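Putative cobalamin synthesis related protein (PDB 2NPN) binds S-adenosylmethionine and probably acts as a precorrin-6A synthase (deacetylating), a tetrapyrrole methyltransferase of adenosylcobalamin biosynthesis. Local coordinates at residues Q21-S24 with G25-A29; G188-A191 with W192-V195; I223-Q226 with V227-K231. All coordinates share one frame; numbering follows the deposited sequence.

Interaction 1 of 3, residues Q21-S24 with G25-A29; sequences QAIS and GLRHA
Leu26 sits one turn beyond Ala22 in the amphipathic alpha-helix 20-28, which packs on the parallel sheet of the N-terminal part of this tetrapyrrole methylase. The amide of Leu26 donates to the carbonyl of Ala22, N to O 2.9 Å, and the side chain of Leu26 then folds back over that same oxygen, its CG lying 3.3 Å from Ala22 O. This follows from chi1 of -71°, which sets CG beside the backbone N and turns the isobutyl group back along the helix. On the outer side Ile23 and Arg27 repeat the pattern: Arg27 N reaches Ile23 O at 2.9 Å, and Arg27 CG passes 3.2 Å from that oxygen. The two side chains lie abreast on the helix surface, but the aliphatic touch is light, with Ile23 CG2 4.1 Å from Arg27 CD, and beyond it the arginine bends at chi3 and turns its guanidinium outward.

Gly25, buried, donates its N to Gln21 O. The bonds of Gly25, Leu26 and Arg27 are similarly straight, near 160° at the hydrogen, as expected of regular alpha-helix. Ala29 is the first residue to leave helical backbone angles.

Further out, Ala22 and Leu26 both rest on Ile8 of strand 3-9, Leu26 also meets Leu108 of strand 104-109, and Ala22 reaches Ile139 of strand 134-139. At the start of the helix the hydroxyl OG1 of Thr19 bonds to the amide of Ala22. At the other end the series closes with a more bent bond, His28 N to Ser24 O at 3.0 Å, with an angle of 145° at the hydrogen.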
# COMPACT_ATOMS: atom_id res chain seq x y z
N GLN A 21 12.19 -6.14 -12.15
CA GLN A 21 11.40 -7.35 -12.05
C GLN A 21 9.92 -7.04 -12.27
O GLN A 21 9.21 -7.77 -12.99
CB GLN A 21 11.58 -7.97 -10.66
CG GLN A 21 11.02 -9.37 -10.49
CD GLN A 21 11.07 -9.86 -9.06
OE1 GLN A 21 11.06 -9.07 -8.11
NE2 GLN A 21 11.14 -11.16 -8.89
N ALA A 22 9.44 -5.97 -11.65
CA ALA A 22 8.03 -5.55 -11.80
C ALA A 22 7.72 -5.21 -13.25
O ALA A 22 6.71 -5.66 -13.80
CB ALA A 22 7.73 -4.35 -10.93
N ILE A 23 8.63 -4.49 -13.90
CA ILE A 23 8.43 -4.07 -15.27
C ILE A 23 8.38 -5.32 -16.17
O ILE A 23 7.52 -5.39 -17.05
CB ILE A 23 9.53 -3.08 -15.74
CG1 ILE A 23 9.38 -1.74 -14.98
CG2 ILE A 23 9.44 -2.88 -17.26
CD1 ILE A 23 10.63 -0.90 -15.05
N SER A 24 9.27 -6.28 -15.95
CA SER A 24 9.23 -7.52 -16.72
C SER A 24 7.91 -8.26 -16.54
O SER A 24 7.32 -8.75 -17.50
CB SER A 24 10.39 -8.44 -16.35
OG SER A 24 10.47 -9.50 -17.28
N GLY A 25 7.42 -8.32 -15.30
CA GLY A 25 6.17 -8.98 -15.06
C GLY A 25 5.01 -8.29 -15.78
O GLY A 25 4.17 -8.93 -16.40
N LEU A 26 4.99 -6.96 -15.74
CA LEU A 26 3.93 -6.19 -16.39
C LEU A 26 3.95 -6.43 -17.91
O LEU A 26 2.91 -6.58 -18.54
CB LEU A 26 4.11 -4.70 -16.10
CG LEU A 26 3.79 -4.28 -14.66
CD1 LEU A 26 4.33 -2.85 -14.42
CD2 LEU A 26 2.28 -4.36 -14.41
N ARG A 27 5.15 -6.41 -18.48
CA ARG A 27 5.30 -6.58 -19.93
C ARG A 27 4.97 -7.96 -20.43
O ARG A 27 4.58 -8.09 -21.60
CB ARG A 27 6.69 -6.21 -20.36
CG ARG A 27 6.98 -4.75 -20.15
CD ARG A 27 8.21 -4.33 -20.84
NE ARG A 27 8.01 -4.22 -22.28
CZ ARG A 27 8.97 -4.00 -23.17
NH1 ARG A 27 10.24 -3.88 -22.78
NH2 ARG A 27 8.69 -3.92 -24.44
N HIS A 28 5.14 -8.97 -19.58
CA HIS A 28 4.78 -10.33 -19.95
C HIS A 28 3.33 -10.73 -19.63
O HIS A 28 2.86 -11.75 -20.15
CB HIS A 28 5.82 -11.30 -19.34
CG HIS A 28 7.18 -11.16 -19.96
ND1 HIS A 28 7.58 -11.90 -21.06
CD2 HIS A 28 8.22 -10.36 -19.65
CE1 HIS A 28 8.81 -11.54 -21.39
NE2 HIS A 28 9.22 -10.63 -20.54
N ALA A 29 2.60 -9.93 -18.87
CA ALA A 29 1.21 -10.27 -18.56
C ALA A 29 0.32 -10.06 -19.75
O ALA A 29 0.38 -9.03 -20.42
CB ALA A 29 0.68 -9.47 -17.40

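Interaction 2 of 3, residues G188-A191 with W192-V195; sequences GKTA and WQDV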
# COMPACT_ATOMS: atom_id res chain seq x y z
N GLY A 188 -6.55 6.84 10.52
CA GLY A 188 -7.59 7.75 10.01
C GLY A 188 -7.81 8.97 10.88
O GLY A 188 -8.63 9.82 10.53
N LYS A 189 -7.15 9.01 12.03
CA LYS A 189 -7.34 10.04 13.01
C LYS A 189 -5.95 10.64 13.19
O LYS A 189 -5.19 10.77 12.19
CB LYS A 189 -7.92 9.49 14.32
CG LYS A 189 -9.25 8.75 14.16
CD LYS A 189 -9.69 8.20 15.54
CE LYS A 189 -11.07 7.58 15.53
NZ LYS A 189 -11.41 6.92 16.82
N THR A 190 -5.53 10.91 14.44
CA THR A 190 -4.29 11.69 14.73
C THR A 190 -3.65 11.09 16.00
O THR A 190 -3.45 11.74 17.02
CB THR A 190 -4.50 13.25 14.92
OG1 THR A 190 -5.33 13.48 16.06
CG2 THR A 190 -5.07 13.91 13.63
N ALA A 191 -3.30 9.81 15.90
CA ALA A 191 -2.98 9.02 17.08
C ALA A 191 -1.68 9.45 17.80
O ALA A 191 -1.51 9.16 18.99
CB ALA A 191 -2.99 7.49 16.73
N TRP A 192 -0.80 10.16 17.10
CA TRP A 192 0.38 10.74 17.71
C TRP A 192 0.03 11.64 18.91
O TRP A 192 0.81 11.76 19.85
CB TRP A 192 1.23 11.54 16.72
CG TRP A 192 0.53 12.69 16.00
CD1 TRP A 192 0.42 13.96 16.44
CD2 TRP A 192 -0.09 12.65 14.72
NE1 TRP A 192 -0.23 14.71 15.52
CE2 TRP A 192 -0.54 13.94 14.44
CE3 TRP A 192 -0.30 11.65 13.78
CZ2 TRP A 192 -1.19 14.25 13.25
CZ3 TRP A 192 -0.92 11.96 12.60
CH2 TRP A 192 -1.37 13.26 12.36
N GLN A 193 -1.11 12.31 18.84
CA GLN A 193 -1.46 13.24 19.92
C GLN A 193 -1.70 12.50 21.22
O GLN A 193 -1.50 13.06 22.33
CB GLN A 193 -2.68 14.05 19.49
CG GLN A 193 -2.41 15.07 18.36
CD GLN A 193 -1.54 16.24 18.82
OE1 GLN A 193 -0.35 16.07 19.04
NE2 GLN A 193 -2.15 17.43 18.99
N ASP A 194 -2.14 11.25 21.12
CA ASP A 194 -2.58 10.46 22.27
C ASP A 194 -1.44 9.76 23.01
O ASP A 194 -1.62 9.37 24.17
CB ASP A 194 -3.60 9.41 21.79
CG ASP A 194 -4.76 10.03 20.98
OD1 ASP A 194 -5.29 11.08 21.39
OD2 ASP A 194 -5.12 9.45 19.94
N VAL A 195 -0.29 9.60 22.38
CA VAL A 195 0.78 8.80 22.96
C VAL A 195 2.09 9.55 23.20
O VAL A 195 3.02 9.01 23.77
CB VAL A 195 1.09 7.57 22.10
CG1 VAL A 195 -0.16 6.70 22.01
CG2 VAL A 195 1.56 7.95 20.70
O HOH W 1 -6.73 10.36 17.12
O HOH W 2 -5.93 12.53 18.98
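Two backbone bonds fold Thr190 and Ala191 into a 3-10-like turn that leads from strand 181-185 into the short, weakly bonded helix 192-195: Gln193 N donates to Thr190 O at 3.0 Å, and Asp194 N to Ala191 O at 3.0 Å, each spanning three residues. The second donor stands well above the carbonyl plane, 60° out of it. The Asp194 carboxylate returns to Thr190 through water: one water accepts from Thr190 OG1 and donates to Asp194 OD1 at 2.9 Å, while another accepts from Thr190 N and bonds weakly to Asp194 OD2.

Beneath this polar side, Thr190 lies over one face of the Trp192 indole. Its CA makes a CH-pi contact 4.0 Å from the centroid of the six-membered ring, only 9° off the normal. Chi1 of 58° sets Trp192 CG between the backbone N and carbonyl carbon, which turns the indole back under Thr190. The Trp192 side chain is about 4 Å from that of Asp243, a residue of the S-adenosylmethionine site. Thr190 over the face, Tyr245 meeting the ring edge-to-face and the NE1 bond to Gly224 O together probably limit the indole's rotation.

Interaction 3 of 3, residues I223-Q226 with V227-K231; sequences IGAQ and VAELK
Four successive i to i+4 bonds, from Val227, Ala228, Glu229 and Leu230 back to Ile223, Gly224, Ala225 and Gln226, make this an alpha-helical piece of helix 220-238, although the helix is kinked within 223-226, where the amides of Ala225 and Gln226 have no bond to the turn before. This helix packs on the mixed sheet of the C-terminal part of the methylase. The first bond, Val227 N to Ile223 O, is short at 2.8 Å, with a C=O...N angle of 169°.

On the buried side the side chains of Ile223 and Val227 run parallel to each other and meet through methyls, Ile223 CD1 3.8 Å from Val227 CG2. The isoleucine reaches forward because a chi1 of 71° carries CG1 into the gap flanked by its own amide nitrogen and carbonyl. Val227 CG2 also passes 3.4 Å from Ile223 O. Beyond the helix, Ile223 continues onto Met202 and Val227 onto Trp204, both of strand 200-206. Lys231, one turn after Val227, extends its NZ to OD2 of Asp243, a residue of the S-adenosylmethionine site, in a salt bridge.

On the small-residue side Gly224 O accepts from Ala228 N at 3.0 Å, and the methyl of Ala228 stays close to the same carbonyl, its CB 3.5 Å from Gly224 O. The bond from Leu230 N to Gln226 O is accompanied in a similar way, with Leu230 CB 3.4 Å from Gln226 O. The exposed side is carried by Glu229, whose N bonds to Ala225 O. Its extended chain runs back along the helix past Ala225, with Glu229 CG 3.2 Å and OE2 3.5 Å from Ala225 O.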
# COMPACT_ATOMS: atom_id res chain seq x y z
N ILE A 223 4.82 20.29 17.11
CA ILE A 223 4.11 20.23 15.79
C ILE A 223 2.85 19.39 15.75
O ILE A 223 2.16 19.39 14.74
CB ILE A 223 5.03 19.70 14.62
CG1 ILE A 223 5.33 18.20 14.74
CG2 ILE A 223 6.29 20.51 14.48
CD1 ILE A 223 5.86 17.60 13.44
N GLY A 224 2.56 18.63 16.80
CA GLY A 224 1.48 17.65 16.73
C GLY A 224 0.13 18.24 16.38
O GLY A 224 -0.58 17.73 15.51
N ALA A 225 -0.25 19.33 17.04
CA ALA A 225 -1.53 19.97 16.75
C ALA A 225 -1.54 20.57 15.34
O ALA A 225 -2.57 20.49 14.65
CB ALA A 225 -1.83 21.05 17.77
N GLN A 226 -0.41 21.16 14.93
CA GLN A 226 -0.27 21.71 13.58
C GLN A 226 -0.45 20.62 12.52
O GLN A 226 -1.11 20.82 11.49
CB GLN A 226 1.10 22.40 13.38
CG GLN A 226 1.33 23.65 14.23
CD GLN A 226 2.78 24.15 14.24
OE1 GLN A 226 3.05 25.28 14.65
NE2 GLN A 226 3.72 23.33 13.78
N VAL A 227 0.15 19.45 12.73
CA VAL A 227 0.03 18.40 11.72
C VAL A 227 -1.43 17.85 11.71
O VAL A 227 -1.98 17.49 10.64
CB VAL A 227 1.10 17.28 11.90
CG1 VAL A 227 0.88 16.20 10.90
CG2 VAL A 227 2.50 17.89 11.72
N ALA A 228 -2.06 17.82 12.88
CA ALA A 228 -3.47 17.39 12.98
C ALA A 228 -4.32 18.33 12.12
O ALA A 228 -5.16 17.86 11.36
CB ALA A 228 -3.93 17.32 14.43
N GLU A 229 -4.05 19.63 12.20
CA GLU A 229 -4.81 20.65 11.46
C GLU A 229 -4.55 20.46 9.96
O GLU A 229 -5.48 20.48 9.15
CB GLU A 229 -4.42 22.08 11.88
CG GLU A 229 -4.66 22.47 13.34
CD GLU A 229 -3.69 23.57 13.82
OE1 GLU A 229 -3.04 24.22 12.95
OE2 GLU A 229 -3.57 23.82 15.06
N LEU A 230 -3.27 20.27 9.61
CA LEU A 230 -2.85 20.10 8.23
C LEU A 230 -3.55 18.87 7.64
O LEU A 230 -4.06 18.89 6.51
CB LEU A 230 -1.33 19.91 8.17
CG LEU A 230 -0.75 19.64 6.79
CD1 LEU A 230 -0.98 20.80 5.78
CD2 LEU A 230 0.72 19.37 6.99
N LYS A 231 -3.59 17.78 8.39
CA LYS A 231 -4.14 16.52 7.86
C LYS A 231 -5.64 16.72 7.51
O LYS A 231 -6.11 16.29 6.45
CB LYS A 231 -3.90 15.39 8.88
CG LYS A 231 -4.45 14.02 8.46
CD LYS A 231 -4.08 12.96 9.43
CE LYS A 231 -4.54 11.58 9.02
NZ LYS A 231 -3.94 10.57 9.89

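Interactions 2 and 3 touch, with centres about 10 Å apart, whereas interaction 1 lies about 39 and 40 Å from them, centre to centre, across the middle of the chain. Interactions 1 and 3 are alpha-helical, each packing an apolar side on a sheet, parallel for 20-28 and mixed for 220-238. In interaction 1 Ala22, Gly25 and Leu26 are buried, Arg27 and His28 exposed; in interaction 3 Ile223, Gly224 and Val227 are buried, Gln226 and Glu229 exposed. Interaction 2, a loop-to-helix turn of three-residue bonds and waters, sets buried Trp192 beside exposed Asp194. Helix 220-238 also holds that turn by a hydrogen bond from Lys231 NZ to Lys189 O, 2.6 Å.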